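Local structure of SM80.1 Vicilin (Solanum melongena, 5VF5) at residues A275-H283 against V320-T328; R223-P232 against A243-G254. The protein probably serves as a 7S seed storage protein, a vicilin built from two cupin domains that carries a bound copper ion. All coordinates share one frame; numbering follows the deposited sequence. Where two conformers were deposited one is given.

Contact 1: A275-H283 against V320-T328; sequences ARFEMACPH and VIPAGHPIT. With CU (copper (II) ion), chain D.
C281 and H283 meet H325 at a copper site, at the end of a short antiparallel pairing of strand 275-281 with 327-328 near the surface of the second cupin domain. The metal is held by C281 SG (2.2 Å), H283 ND1 (1.9 Å) and H325 NE2 (2.0 Å). The two imidazoles meet rim to rim across the ion, their planes only 7° apart. H325 is steadied from behind: its ND1 donates to A323 O at 3.0 Å. That oxygen lies near the ring plane, although ND1 sits well above the A323 carbonyl plane, and the bond helps set the ring's rotation; P322 CB lies over one face, toward its rim. P322 and A323 belong to the type II turn that ends at H325, so the turn itself positions this ligand.

Beyond the metal the backbones pair. E278 N bonds to T328 O (3.1 Å), T328 N to E278 O (3.0 Å), and A280 N to P326 O (3.0 Å). M279 fills the corner between this pairing and the 320-322 segment. Its CG is anti to the backbone N (chi1 -169°), and the turn at chi3 (64°) bends CE aside, in the conformer described, leaving SD 3.9 Å from P322 CD, with I321 CG2 and H325 CB also touching it. A280 CB rests against the P326 ring. V320 O, buried near M279 CE, has no polar partner.

Strand 275-281 hydrogen-bonds along its other side to strand 307-313. T328 OG1 bonds to V256 O of strand 254-261, where Y259 packs on I321 and I327, and Y12, in a loop, touches M279, C281 and P322.

Contact 2: R223-P232 against A243-G254; sequences RFGQFIEASP and AAVAFMNINQGG
F227 and A246, Q226 and N249, and F224 and G254 touch across an antiparallel strand pair, 225-230 against 243-250, running at 158° to each other. Backbone bonds come first: Q226, I228 and A230 are hydrogen-bonded pairs with N249, F247 and V245, each giving and taking one bond. F247 N reaches I228 O at 2.8 Å. Past the strand end N251 N continues the pattern to F224 O (2.9 Å), approaching from above the carbonyl plane. At the other end P232 CD lies 3.3 Å from A243 O, a buried oxygen with no polar partner.

Among polar side chains, Q226 and N249 run side by side with their amides nearly coplanar, 29° apart. In the conformer described, the bend of Q226 at chi2 (87°) brings OE1 over to N249 ND2 (3.0 Å), which donates in the planes of both amides; N249 OD1 is taken by N336, so both ends of that amide are held. N251 ND2 makes a weak bond to R223 O (2.7 Å). E229 lays its CG against A244 CB while its carboxylate forms a salt bridge with R266.

The apolar contacts split between the two faces. On one, the F227 ring puts CE1 3.7 Å from A246 CB, and M248 CB comes in at the ring's edge. On the other, I228 CG2 loosely meets F247 CD1. Where the N251-G254 turn leaves the strand, F224 CD1 packs 3.6 Å from G254 CA.

Strand 243-250 pairs onward with 337-344 in a large antiparallel sheet, as expected of a cupin beta-barrel. V245 and F247 press against strand 69-77 of the first cupin, joining the two halves of a bicupin.

In the fold
Contact 2 precedes contact 1 along the chain, and both lie in the second cupin domain. Their centres are 16 Å apart and their nearest atoms about 6 Å, so they do not touch. They share a sheet all the same: strand 318-321, which ends in contact 1, is separated from strand 243-250 of contact 2 by strands 265-272 and 337-344. A second connection is strand 254-261, which leaves the turn of contact 2 and pairs with strand 327-331 of contact 1. The copper belongs to contact 1 alone, about 18 Å from the nearest atom of contact 2, in M248; the face carrying V245 and F247 meets strand 69-77 of the first cupin.

Contact 1: A275-H283 against V320-T328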
ATOM      1  N   ALA A 275     -12.783   1.217 -11.274  1.00 13.75           N
ATOM      2  CA  ALA A 275     -13.315  -0.109 -11.475  1.00 13.44           C
ATOM      3  C   ALA A 275     -14.567  -0.376 -10.671  1.00 14.30           C
ATOM      4  O   ALA A 275     -14.807   0.236  -9.624  1.00 16.95           O
ATOM      5  CB  ALA A 275     -12.238  -1.171 -11.169  1.00 15.17           C
ATOM      6  N   ARG A 276     -15.338  -1.322 -11.160  1.00 14.65           N
ATOM      7  CA  ARG A 276     -16.454  -1.961 -10.452  1.00 15.95           C
ATOM      8  C   ARG A 276     -15.850  -3.216  -9.829  1.00 14.80           C
ATOM      9  O   ARG A 276     -15.090  -3.903 -10.488  1.00 16.57           O
ATOM     10  CB  ARG A 276     -17.549  -2.290 -11.521  1.00 20.96           C
ATOM     11  CG  ARG A 276     -18.589  -3.377 -11.352  1.00 26.59           C
ATOM     12  CD  ARG A 276     -19.420  -3.531 -12.662  1.00 28.92           C
ATOM     13  NE  ARG A 276     -20.497  -4.516 -12.526  1.00 29.31           N
ATOM     14  CZ  ARG A 276     -21.034  -5.239 -13.521  1.00 27.48           C
ATOM     15  NH1 ARG A 276     -20.606  -5.098 -14.767  1.00 24.97           N
ATOM     16  NH2 ARG A 276     -22.015  -6.122 -13.272  1.00 26.64           N
ATOM     17  N   PHE A 277     -16.140  -3.501  -8.566  1.00 12.74           N
ATOM     18  CA  PHE A 277     -15.779  -4.756  -7.967  1.00 12.28           C
ATOM     19  C   PHE A 277     -16.980  -5.538  -7.528  1.00 11.16           C
ATOM     20  O   PHE A 277     -18.001  -4.946  -7.134  1.00 12.20           O
ATOM     21  CB  PHE A 277     -14.790  -4.577  -6.819  1.00 13.41           C
ATOM     22  CG  PHE A 277     -15.367  -3.936  -5.585  1.00 14.45           C
ATOM     23  CD1 PHE A 277     -15.918  -4.735  -4.589  1.00 14.64           C
ATOM     24  CD2 PHE A 277     -15.327  -2.565  -5.393  1.00 15.70           C
ATOM     25  CE1 PHE A 277     -16.429  -4.171  -3.426  1.00 15.55           C
ATOM     26  CE2 PHE A 277     -15.861  -1.991  -4.250  1.00 16.17           C
ATOM     27  CZ  PHE A 277     -16.430  -2.803  -3.276  1.00 16.10           C
ATOM     28  N   GLU A 278     -16.863  -6.849  -7.494  1.00 11.91           N
ATOM     29  CA  GLU A 278     -17.862  -7.727  -6.885  1.00 11.08           C
ATOM     30  C   GLU A 278     -17.104  -8.774  -6.089  1.00 10.44           C
ATOM     31  O   GLU A 278     -16.144  -9.364  -6.611  1.00 10.33           O
ATOM     32  CB  GLU A 278     -18.737  -8.426  -7.907  1.00 13.04           C
ATOM     33  CG  GLU A 278     -19.524  -7.466  -8.765  1.00 13.15           C
ATOM     34  CD  GLU A 278     -20.644  -8.130  -9.552  1.00 17.52           C
ATOM     35  OE1 GLU A 278     -20.639  -9.393  -9.673  1.00 18.20           O
ATOM     36  OE2 GLU A 278     -21.547  -7.370 -10.049  1.00 21.70           O
ATOM     37  N   MET A 279     -17.467  -8.979  -4.856  1.00 11.00           N
ATOM     38  CA  MET A 279     -16.881  -9.916  -3.933  1.00 11.17           C
ATOM     39  C   MET A 279     -18.001 -10.800  -3.392  1.00 12.05           C
ATOM     40  O   MET A 279     -19.146 -10.330  -3.209  1.00 14.33           O
ATOM     41  CB  MET A 279     -16.152  -9.165  -2.799  0.50 14.71           C
ATOM     42  CG  MET A 279     -15.277 -10.033  -1.901  0.50 13.64           C
ATOM     43  SD  MET A 279     -13.995  -9.152  -0.979  0.50 16.15           S
ATOM     44  CE  MET A 279     -15.040  -8.134   0.032  0.50 17.65           C
ATOM     45  N   ALA A 280     -17.675 -12.052  -3.084  1.00 12.04           N
ATOM     46  CA  ALA A 280     -18.582 -12.992  -2.421  1.00 12.22           C
ATOM     47  C   ALA A 280     -18.173 -13.110  -0.976  1.00 14.79           C
ATOM     48  O   ALA A 280     -17.041 -13.531  -0.704  1.00 16.11           O
ATOM     49  CB  ALA A 280     -18.526 -14.341  -3.098  1.00 15.29           C
ATOM     50  N   CYS A 281     -19.042 -12.731  -0.036  1.00 15.22           N
ATOM     51  CA  CYS A 281     -18.681 -12.774   1.398  1.00 16.44           C
ATOM     52  C   CYS A 281     -19.654 -13.637   2.177  1.00 16.29           C
ATOM     53  O   CYS A 281     -20.818 -13.306   2.212  1.00 20.56           O
ATOM     54  CB  CYS A 281     -18.667 -11.380   2.018  1.00 20.19           C
ATOM     55  SG  CYS A 281     -18.241 -11.322   3.789  1.00 22.17           S
ATOM     56  N   PRO A 282     -19.212 -14.717   2.842  0.50 15.43           N
ATOM     57  CA  PRO A 282     -20.216 -15.457   3.643  0.50 16.86           C
ATOM     58  C   PRO A 282     -20.538 -14.874   5.012  0.50 17.25           C
ATOM     59  O   PRO A 282     -21.576 -15.247   5.614  0.50 18.19           O
ATOM     60  CB  PRO A 282     -19.596 -16.842   3.799  0.50 16.79           C
ATOM     61  CG  PRO A 282     -18.142 -16.630   3.613  0.50 13.96           C
ATOM     62  CD  PRO A 282     -18.017 -15.535   2.604  0.50 15.52           C
ATOM     63  N   HIS A 283     -19.665 -13.975   5.482  0.50 15.97           N
ATOM     64  CA  HIS A 283     -19.812 -13.328   6.791  0.50 17.86           C
ATOM     65  C   HIS A 283     -21.001 -12.400   6.848  0.50 20.51           C
ATOM     66  O   HIS A 283     -21.832 -12.511   7.747  0.50 23.73           O
ATOM     67  CB  HIS A 283     -18.539 -12.583   7.172  0.50 15.71           C
ATOM     68  CG  HIS A 283     -17.343 -13.460   7.166  0.50 16.25           C
ATOM     69  ND1 HIS A 283     -16.537 -13.606   6.059  0.50 16.82           N
ATOM     70  CD2 HIS A 283     -16.855 -14.305   8.112  0.50 17.35           C
ATOM     71  CE1 HIS A 283     -15.598 -14.494   6.332  0.50 17.59           C
ATOM     72  NE2 HIS A 283     -15.761 -14.922   7.571  0.50 22.10           N
ATOM     73  N   VAL A 320     -10.230  -3.784   1.166  1.00  9.59           N
ATOM     74  CA  VAL A 320      -9.618  -4.907   1.846  1.00  9.59           C
ATOM     75  C   VAL A 320     -10.295  -6.175   1.285  1.00  9.64           C
ATOM     76  O   VAL A 320     -11.518  -6.302   1.329  1.00 11.04           O
ATOM     77  CB  VAL A 320      -9.783  -4.814   3.366  1.00 10.53           C
ATOM     78  CG1 VAL A 320      -9.276  -6.084   4.025  1.00 11.72           C
ATOM     79  CG2 VAL A 320      -9.083  -3.567   3.898  1.00 11.61           C
ATOM     80  N   ILE A 321      -9.488  -7.095   0.778  1.00  9.91           N
ATOM     81  CA  ILE A 321      -9.986  -8.374   0.296  1.00 10.07           C
ATOM     82  C   ILE A 321      -9.568  -9.424   1.334  1.00  9.50           C
ATOM     83  O   ILE A 321      -8.374  -9.830   1.344  1.00 10.65           O
ATOM     84  CB  ILE A 321      -9.378  -8.773  -1.074  1.00 11.57           C
ATOM     85  CG1 ILE A 321      -9.398  -7.594  -2.091  1.00 12.34           C
ATOM     86  CG2 ILE A 321     -10.136 -10.020  -1.584  1.00 11.98           C
ATOM     87  CD1 ILE A 321      -8.597  -7.920  -3.333  1.00 13.77           C
ATOM     88  N   PRO A 322     -10.500  -9.909   2.165  1.00  9.58           N
ATOM     89  CA  PRO A 322     -10.106 -10.956   3.103  1.00 10.43           C
ATOM     90  C   PRO A 322      -9.688 -12.242   2.354  1.00  8.82           C
ATOM     91  O   PRO A 322     -10.171 -12.512   1.240  1.00  9.54           O
ATOM     92  CB  PRO A 322     -11.379 -11.201   3.913  1.00 12.71           C
ATOM     93  CG  PRO A 322     -12.202 -10.007   3.696  1.00 13.85           C
ATOM     94  CD  PRO A 322     -11.896  -9.487   2.342  1.00 11.10           C
ATOM     95  N   ALA A 323      -8.829 -13.043   2.988  1.00  9.86           N
ATOM     96  CA  ALA A 323      -8.417 -14.279   2.412  1.00  9.83           C
ATOM     97  C   ALA A 323      -9.608 -15.203   2.126  1.00  9.31           C
ATOM     98  O   ALA A 323     -10.633 -15.194   2.835  1.00 10.87           O
ATOM     99  CB  ALA A 323      -7.440 -14.997   3.318  1.00 12.14           C
ATOM    100  N   GLY A 324      -9.525 -15.924   1.002  1.00  9.83           N
ATOM    101  CA  GLY A 324     -10.532 -16.905   0.636  1.00  9.25           C
ATOM    102  C   GLY A 324     -11.734 -16.334  -0.070  1.00  9.69           C
ATOM    103  O   GLY A 324     -12.538 -17.079  -0.606  1.00 10.63           O
ATOM    104  N   HIS A 325     -11.853 -15.017  -0.105  1.00 10.23           N
ATOM    105  CA  HIS A 325     -13.041 -14.387  -0.672  1.00 10.86           C
ATOM    106  C   HIS A 325     -12.920 -14.211  -2.175  1.00  9.66           C
ATOM    107  O   HIS A 325     -12.015 -13.527  -2.632  1.00 10.08           O
ATOM    108  CB  HIS A 325     -13.275 -13.026  -0.035  1.00 11.45           C
ATOM    109  CG  HIS A 325     -13.812 -13.081   1.365  1.00 12.47           C
ATOM    110  ND1 HIS A 325     -13.216 -13.834   2.358  1.00 13.50           N
ATOM    111  CD2 HIS A 325     -14.838 -12.420   1.955  1.00 14.85           C
ATOM    112  CE1 HIS A 325     -13.877 -13.657   3.485  1.00 12.01           C
ATOM    113  NE2 HIS A 325     -14.858 -12.804   3.270  1.00 12.42           N
ATOM    114  N   PRO A 326     -13.834 -14.805  -2.943  1.00  9.49           N
ATOM    115  CA  PRO A 326     -13.850 -14.594  -4.389  1.00 10.22           C
ATOM    116  C   PRO A 326     -14.058 -13.122  -4.715  1.00  9.81           C
ATOM    117  O   PRO A 326     -14.918 -12.445  -4.100  1.00 11.02           O
ATOM    118  CB  PRO A 326     -15.029 -15.450  -4.868  1.00 10.46           C
ATOM    119  CG  PRO A 326     -15.086 -16.568  -3.849  1.00 11.22           C
ATOM    120  CD  PRO A 326     -14.803 -15.837  -2.547  1.00 10.84           C
ATOM    121  N   ILE A 327     -13.314 -12.618  -5.685  1.00  9.55           N
ATOM    122  CA  ILE A 327     -13.353 -11.217  -6.083  1.00  9.66           C
ATOM    123  C   ILE A 327     -13.104 -11.083  -7.570  1.00  9.49           C
ATOM    124  O   ILE A 327     -12.328 -11.838  -8.143  1.00  9.73           O
ATOM    125  CB  ILE A 327     -12.294 -10.414  -5.259  1.00 11.56           C
ATOM    126  CG1 ILE A 327     -12.208  -8.947  -5.630  1.00 17.79           C
ATOM    127  CG2 ILE A 327     -10.897 -10.994  -5.419  1.00 13.01           C
ATOM    128  CD1 ILE A 327     -12.973  -8.062  -4.774  1.00 21.67           C
ATOM    129  N   THR A 328     -13.684 -10.054  -8.156  1.00 10.77           N
ATOM    130  CA  THR A 328     -13.402  -9.610  -9.516  1.00 11.09           C
ATOM    131  C   THR A 328     -13.406  -8.099  -9.546  1.00 10.08           C
ATOM    132  O   THR A 328     -14.127  -7.432  -8.774  1.00 11.65           O
ATOM    133  CB  THR A 328     -14.389 -10.210 -10.550  1.00 11.97           C
ATOM    134  OG1 THR A 328     -14.011  -9.843 -11.875  1.00 13.00           O
ATOM    135  CG2 THR A 328     -15.792  -9.719 -10.311  1.00 11.73           C
TER
HETATM  136 CU    CU D 503     -16.537 -12.679   4.352  0.50 15.06          CU

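Contact 2: R223-P232 against A243-G254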
ATOM      1  N   ARG A 223      -3.395 -10.019 -22.761  1.00 19.14           N
ATOM      2  CA  ARG A 223      -3.510  -8.731 -23.413  1.00 19.94           C
ATOM      3  C   ARG A 223      -4.427  -7.751 -22.672  1.00 21.23           C
ATOM      4  O   ARG A 223      -4.462  -6.589 -23.051  1.00 26.13           O
ATOM      5  CB  ARG A 223      -3.948  -8.881 -24.864  1.00 29.40           C
ATOM      6  CG  ARG A 223      -5.365  -9.353 -25.092  1.00 35.22           C
ATOM      7  CD  ARG A 223      -5.501  -9.631 -26.603  1.00 45.12           C
ATOM      8  NE  ARG A 223      -6.821 -10.097 -27.020  1.00 58.60           N
ATOM      9  CZ  ARG A 223      -7.793  -9.345 -27.553  1.00 68.56           C
ATOM     10  NH1 ARG A 223      -8.948  -9.922 -27.896  1.00 78.68           N
ATOM     11  NH2 ARG A 223      -7.645  -8.032 -27.748  1.00 80.35           N
ATOM     12  N   PHE A 224      -5.171  -8.225 -21.665  1.00 16.76           N
ATOM     13  CA  PHE A 224      -6.053  -7.351 -20.893  1.00 15.87           C
ATOM     14  C   PHE A 224      -5.566  -6.983 -19.509  1.00 15.79           C
ATOM     15  O   PHE A 224      -6.254  -6.238 -18.831  1.00 16.97           O
ATOM     16  CB  PHE A 224      -7.467  -7.923 -20.819  1.00 15.73           C
ATOM     17  CG  PHE A 224      -8.259  -7.619 -22.051  1.00 21.73           C
ATOM     18  CD1 PHE A 224      -8.790  -6.343 -22.218  1.00 23.42           C
ATOM     19  CD2 PHE A 224      -8.432  -8.558 -23.011  1.00 25.11           C
ATOM     20  CE1 PHE A 224      -9.499  -6.010 -23.374  1.00 26.43           C
ATOM     21  CE2 PHE A 224      -9.143  -8.249 -24.175  1.00 28.15           C
ATOM     22  CZ  PHE A 224      -9.689  -6.988 -24.336  1.00 25.19           C
ATOM     23  N   GLY A 225      -4.398  -7.458 -19.096  1.00 14.15           N
ATOM     24  CA  GLY A 225      -3.885  -7.045 -17.795  1.00 15.33           C
ATOM     25  C   GLY A 225      -2.674  -7.786 -17.341  1.00 14.77           C
ATOM     26  O   GLY A 225      -2.224  -8.712 -18.009  1.00 15.65           O
ATOM     27  N   GLN A 226      -2.111  -7.327 -16.212  1.00 14.37           N
ATOM     28  CA  GLN A 226      -0.847  -7.820 -15.705  0.50 16.02           C
ATOM     29  C   GLN A 226      -0.903  -7.904 -14.172  1.00 14.25           C
ATOM     30  O   GLN A 226      -1.445  -6.987 -13.543  1.00 14.28           O
ATOM     31  CB  GLN A 226       0.263  -6.840 -16.119  0.50 16.47           C
ATOM     32  CG  GLN A 226       0.388  -6.609 -17.634  0.50 16.15           C
ATOM     33  CD  GLN A 226      -0.527  -5.506 -18.147  0.50 18.54           C
ATOM     34  OE1 GLN A 226      -0.665  -4.475 -17.516  0.50 20.27           O
ATOM     35  NE2 GLN A 226      -1.163  -5.730 -19.295  0.50 21.44           N
ATOM     36  N   PHE A 227      -0.318  -8.949 -13.605  1.00 14.41           N
ATOM     37  CA  PHE A 227      -0.121  -9.040 -12.164  1.00 13.83           C
ATOM     38  C   PHE A 227       1.327  -9.401 -11.907  1.00 13.65           C
ATOM     39  O   PHE A 227       1.814 -10.396 -12.451  1.00 14.56           O
ATOM     40  CB  PHE A 227      -1.014 -10.127 -11.594  1.00 15.65           C
ATOM     41  CG  PHE A 227      -0.888 -10.280 -10.125  1.00 13.83           C
ATOM     42  CD1 PHE A 227      -1.673  -9.517  -9.272  1.00 16.43           C
ATOM     43  CD2 PHE A 227      -0.016 -11.202  -9.576  1.00 16.69           C
ATOM     44  CE1 PHE A 227      -1.536  -9.664  -7.902  1.00 14.14           C
ATOM     45  CE2 PHE A 227       0.120 -11.346  -8.211  1.00 14.54           C
ATOM     46  CZ  PHE A 227      -0.665 -10.580  -7.359  1.00 15.24           C
ATOM     47  N   ILE A 228       2.008  -8.646 -11.052  1.00 14.42           N
ATOM     48  CA  ILE A 228       3.270  -9.134 -10.508  1.00 19.48           C
ATOM     49  C   ILE A 228       3.388  -8.759  -9.066  1.00 12.95           C
ATOM     50  O   ILE A 228       2.740  -7.793  -8.603  1.00 14.87           O
ATOM     51  CB  ILE A 228       4.485  -8.736 -11.295  1.00 22.48           C
ATOM     52  CG1 ILE A 228       5.719  -9.655 -10.974  1.00 28.02           C
ATOM     53  CG2 ILE A 228       4.774  -7.263 -11.063  1.00 22.99           C
ATOM     54  CD1 ILE A 228       6.940  -9.419 -11.848  1.00 31.21           C
ATOM     55  N   GLU A 229       4.113  -9.593  -8.343  1.00 15.52           N
ATOM     56  CA  GLU A 229       4.186  -9.469  -6.935  1.00 14.07           C
ATOM     57  C   GLU A 229       5.579  -9.708  -6.423  1.00 12.99           C
ATOM     58  O   GLU A 229       6.303 -10.578  -6.904  1.00 15.12           O
ATOM     59  CB  GLU A 229       3.238 -10.512  -6.380  1.00 19.02           C
ATOM     60  CG  GLU A 229       3.272 -10.733  -4.927  1.00 22.69           C
ATOM     61  CD  GLU A 229       2.295 -11.796  -4.544  1.00 22.20           C
ATOM     62  OE1 GLU A 229       1.169 -11.418  -4.336  1.00 22.14           O
ATOM     63  OE2 GLU A 229       2.673 -12.986  -4.449  1.00 29.22           O
ATOM     64  N   ALA A 230       5.931  -8.924  -5.418  1.00 13.26           N
ATOM     65  CA  ALA A 230       7.086  -9.142  -4.593  1.00 14.76           C
ATOM     66  C   ALA A 230       6.627  -9.920  -3.366  1.00 13.49           C
ATOM     67  O   ALA A 230       5.911  -9.379  -2.518  1.00 14.80           O
ATOM     68  CB  ALA A 230       7.698  -7.802  -4.207  1.00 17.04           C
ATOM     69  N   SER A 231       7.027 -11.190  -3.308  1.00 15.12           N
ATOM     70  CA  SER A 231       6.647 -12.122  -2.253  0.70 15.89           C
ATOM     71  C   SER A 231       7.763 -12.266  -1.248  1.00 14.18           C
ATOM     72  O   SER A 231       8.953 -12.129  -1.609  1.00 14.89           O
ATOM     73  CB  SER A 231       6.399 -13.525  -2.824  0.70 19.45           C
ATOM     74  OG  SER A 231       7.629 -14.140  -3.250  0.70 22.42           O
ATOM     75  N   PRO A 232       7.422 -12.582   0.005  1.00 14.82           N
ATOM     76  CA  PRO A 232       8.475 -12.869   0.980  1.00 15.74           C
ATOM     77  C   PRO A 232       9.263 -14.129   0.660  1.00 17.13           C
ATOM     78  O   PRO A 232      10.355 -14.286   1.171  1.00 19.83           O
ATOM     79  CB  PRO A 232       7.717 -12.968   2.307  1.00 17.33           C
ATOM     80  CG  PRO A 232       6.336 -13.368   1.902  1.00 17.17           C
ATOM     81  CD  PRO A 232       6.089 -12.711   0.611  1.00 17.38           C
ATOM     82  N   ALA A 243       4.822  -9.960   4.531  1.00 12.27           N
ATOM     83  CA  ALA A 243       4.058  -9.114   3.623  1.00 12.42           C
ATOM     84  C   ALA A 243       4.466  -9.321   2.170  1.00 12.89           C
ATOM     85  O   ALA A 243       5.600  -9.695   1.875  1.00 16.61           O
ATOM     86  CB  ALA A 243       4.173  -7.658   4.023  1.00 16.48           C
ATOM     87  N   ALA A 244       3.558  -9.021   1.269  1.00 12.02           N
ATOM     88  CA  ALA A 244       3.817  -8.948  -0.141  1.00 11.96           C
ATOM     89  C   ALA A 244       3.425  -7.593  -0.665  1.00 10.43           C
ATOM     90  O   ALA A 244       2.561  -6.900  -0.076  1.00 11.48           O
ATOM     91  CB  ALA A 244       3.047 -10.002  -0.880  1.00 12.38           C
ATOM     92  N   VAL A 245       3.973  -7.243  -1.815  1.00 11.12           N
ATOM     93  CA  VAL A 245       3.550  -6.050  -2.540  1.00 10.32           C
ATOM     94  C   VAL A 245       3.172  -6.477  -3.944  1.00 12.05           C
ATOM     95  O   VAL A 245       4.013  -7.008  -4.670  1.00 12.25           O
ATOM     96  CB  VAL A 245       4.617  -4.937  -2.599  1.00 11.99           C
ATOM     97  CG1 VAL A 245       4.070  -3.754  -3.347  1.00 13.88           C
ATOM     98  CG2 VAL A 245       5.122  -4.618  -1.205  1.00 14.19           C
ATOM     99  N   ALA A 246       1.922  -6.257  -4.315  1.00 13.56           N
ATOM    100  CA  ALA A 246       1.380  -6.701  -5.564  1.00 13.85           C
ATOM    101  C   ALA A 246       1.066  -5.452  -6.399  1.00 12.55           C
ATOM    102  O   ALA A 246       0.572  -4.429  -5.906  1.00 13.40           O
ATOM    103  CB  ALA A 246       0.135  -7.537  -5.370  1.00 17.58           C
ATOM    104  N   PHE A 247       1.293  -5.580  -7.692  1.00 12.16           N
ATOM    105  CA  PHE A 247       0.957  -4.575  -8.676  1.00 12.36           C
ATOM    106  C   PHE A 247       0.021  -5.193  -9.710  1.00 13.51           C
ATOM    107  O   PHE A 247       0.380  -6.189 -10.348  1.00 14.96           O
ATOM    108  CB  PHE A 247       2.237  -4.112  -9.372  1.00 15.39           C
ATOM    109  CG  PHE A 247       3.280  -3.574  -8.428  1.00 15.89           C
ATOM    110  CD1 PHE A 247       4.169  -4.415  -7.787  1.00 15.22           C
ATOM    111  CD2 PHE A 247       3.309  -2.213  -8.142  1.00 17.13           C
ATOM    112  CE1 PHE A 247       5.132  -3.902  -6.932  1.00 15.94           C
ATOM    113  CE2 PHE A 247       4.289  -1.674  -7.308  1.00 15.95           C
ATOM    114  CZ  PHE A 247       5.181  -2.536  -6.671  1.00 18.16           C
ATOM    115  N   MET A 248      -1.187  -4.650  -9.831  1.00 12.19           N
ATOM    116  CA  MET A 248      -2.147  -5.180 -10.796  1.00 11.77           C
ATOM    117  C   MET A 248      -2.573  -4.051 -11.686  1.00 13.66           C
ATOM    118  O   MET A 248      -2.964  -2.993 -11.205  1.00 14.50           O
ATOM    119  CB  MET A 248      -3.347  -5.851 -10.116  1.00 15.28           C
ATOM    120  CG  MET A 248      -4.326  -6.482 -11.090  1.00 15.57           C
ATOM    121  SD  MET A 248      -5.402  -7.666 -10.289  0.60 16.38           S
ATOM    122  CE  MET A 248      -6.469  -6.491  -9.499  0.60 18.73           C
ATOM    123  N   ASN A 249      -2.517  -4.314 -12.988  1.00 13.83           N
ATOM    124  CA  ASN A 249      -3.009  -3.415 -13.989  1.00 14.86           C
ATOM    125  C   ASN A 249      -4.030  -4.144 -14.845  1.00 15.22           C
ATOM    126  O   ASN A 249      -3.757  -5.241 -15.343  1.00 16.70           O
ATOM    127  CB  ASN A 249      -1.886  -2.880 -14.878  1.00 18.57           C
ATOM    128  CG  ASN A 249      -2.376  -1.761 -15.796  1.00 23.06           C
ATOM    129  OD1 ASN A 249      -2.883  -0.744 -15.336  1.00 25.20           O
ATOM    130  ND2 ASN A 249      -2.336  -1.994 -17.073  1.00 28.13           N
ATOM    131  N   ILE A 250      -5.204  -3.531 -14.978  1.00 14.00           N
ATOM    132  CA  ILE A 250      -6.253  -4.027 -15.869  1.00 14.11           C
ATOM    133  C   ILE A 250      -6.388  -2.983 -16.992  1.00 15.58           C
ATOM    134  O   ILE A 250      -6.683  -1.789 -16.741  1.00 16.35           O
ATOM    135  CB  ILE A 250      -7.582  -4.226 -15.126  1.00 13.78           C
ATOM    136  CG1 ILE A 250      -7.384  -5.150 -13.905  1.00 12.64           C
ATOM    137  CG2 ILE A 250      -8.624  -4.801 -16.078  1.00 14.26           C
ATOM    138  CD1 ILE A 250      -8.610  -5.368 -13.095  1.00 14.11           C
ATOM    139  N   ASN A 251      -6.181  -3.432 -18.218  1.00 16.25           N
ATOM    140  CA  ASN A 251      -6.273  -2.523 -19.335  1.00 16.36           C
ATOM    141  C   ASN A 251      -7.700  -2.013 -19.529  1.00 16.01           C
ATOM    142  O   ASN A 251      -8.671  -2.649 -19.103  1.00 16.00           O
ATOM    143  CB  ASN A 251      -5.806  -3.222 -20.587  1.00 18.10           C
ATOM    144  CG  ASN A 251      -4.330  -3.550 -20.592  1.00 26.76           C
ATOM    145  OD1 ASN A 251      -3.522  -2.889 -19.971  1.00 36.11           O
ATOM    146  ND2 ASN A 251      -3.969  -4.520 -21.382  1.00 33.73           N
ATOM    147  N   GLN A 252      -7.835  -0.842 -20.162  1.00 18.60           N
ATOM    148  CA  GLN A 252      -9.184  -0.292 -20.360  1.00 19.05           C
ATOM    149  C   GLN A 252     -10.023  -1.312 -21.083  1.00 21.06           C
ATOM    150  O   GLN A 252      -9.539  -2.029 -21.970  1.00 22.86           O
ATOM    151  CB  GLN A 252      -9.174   1.036 -21.095  1.00 28.04           C
ATOM    152  CG  GLN A 252      -8.461   1.122 -22.379  1.00 35.48           C
ATOM    153  CD  GLN A 252      -8.407   2.616 -22.839  1.00 53.86           C
ATOM    154  OE1 GLN A 252      -9.453   3.239 -23.136  1.00 67.09           O
ATOM    155  NE2 GLN A 252      -7.203   3.201 -22.824  1.00 64.83           N
ATOM    156  N   GLY A 253     -11.264  -1.443 -20.642  1.00 22.42           N
ATOM    157  CA  GLY A 253     -12.174  -2.427 -21.196  1.00 22.88           C
ATOM    158  C   GLY A 253     -11.906  -3.852 -20.736  1.00 23.20           C
ATOM    159  O   GLY A 253     -12.543  -4.785 -21.246  1.00 27.03           O
ATOM    160  N   GLY A 254     -11.009  -4.035 -19.769  1.00 16.27           N
ATOM    161  CA  GLY A 254     -10.707  -5.359 -19.278  1.00 14.96           C
ATOM    162  C   GLY A 254     -11.309  -5.661 -17.940  1.00 14.52           C
ATOM    163  O   GLY A 254     -11.904  -4.794 -17.282  1.00 14.92           O
TER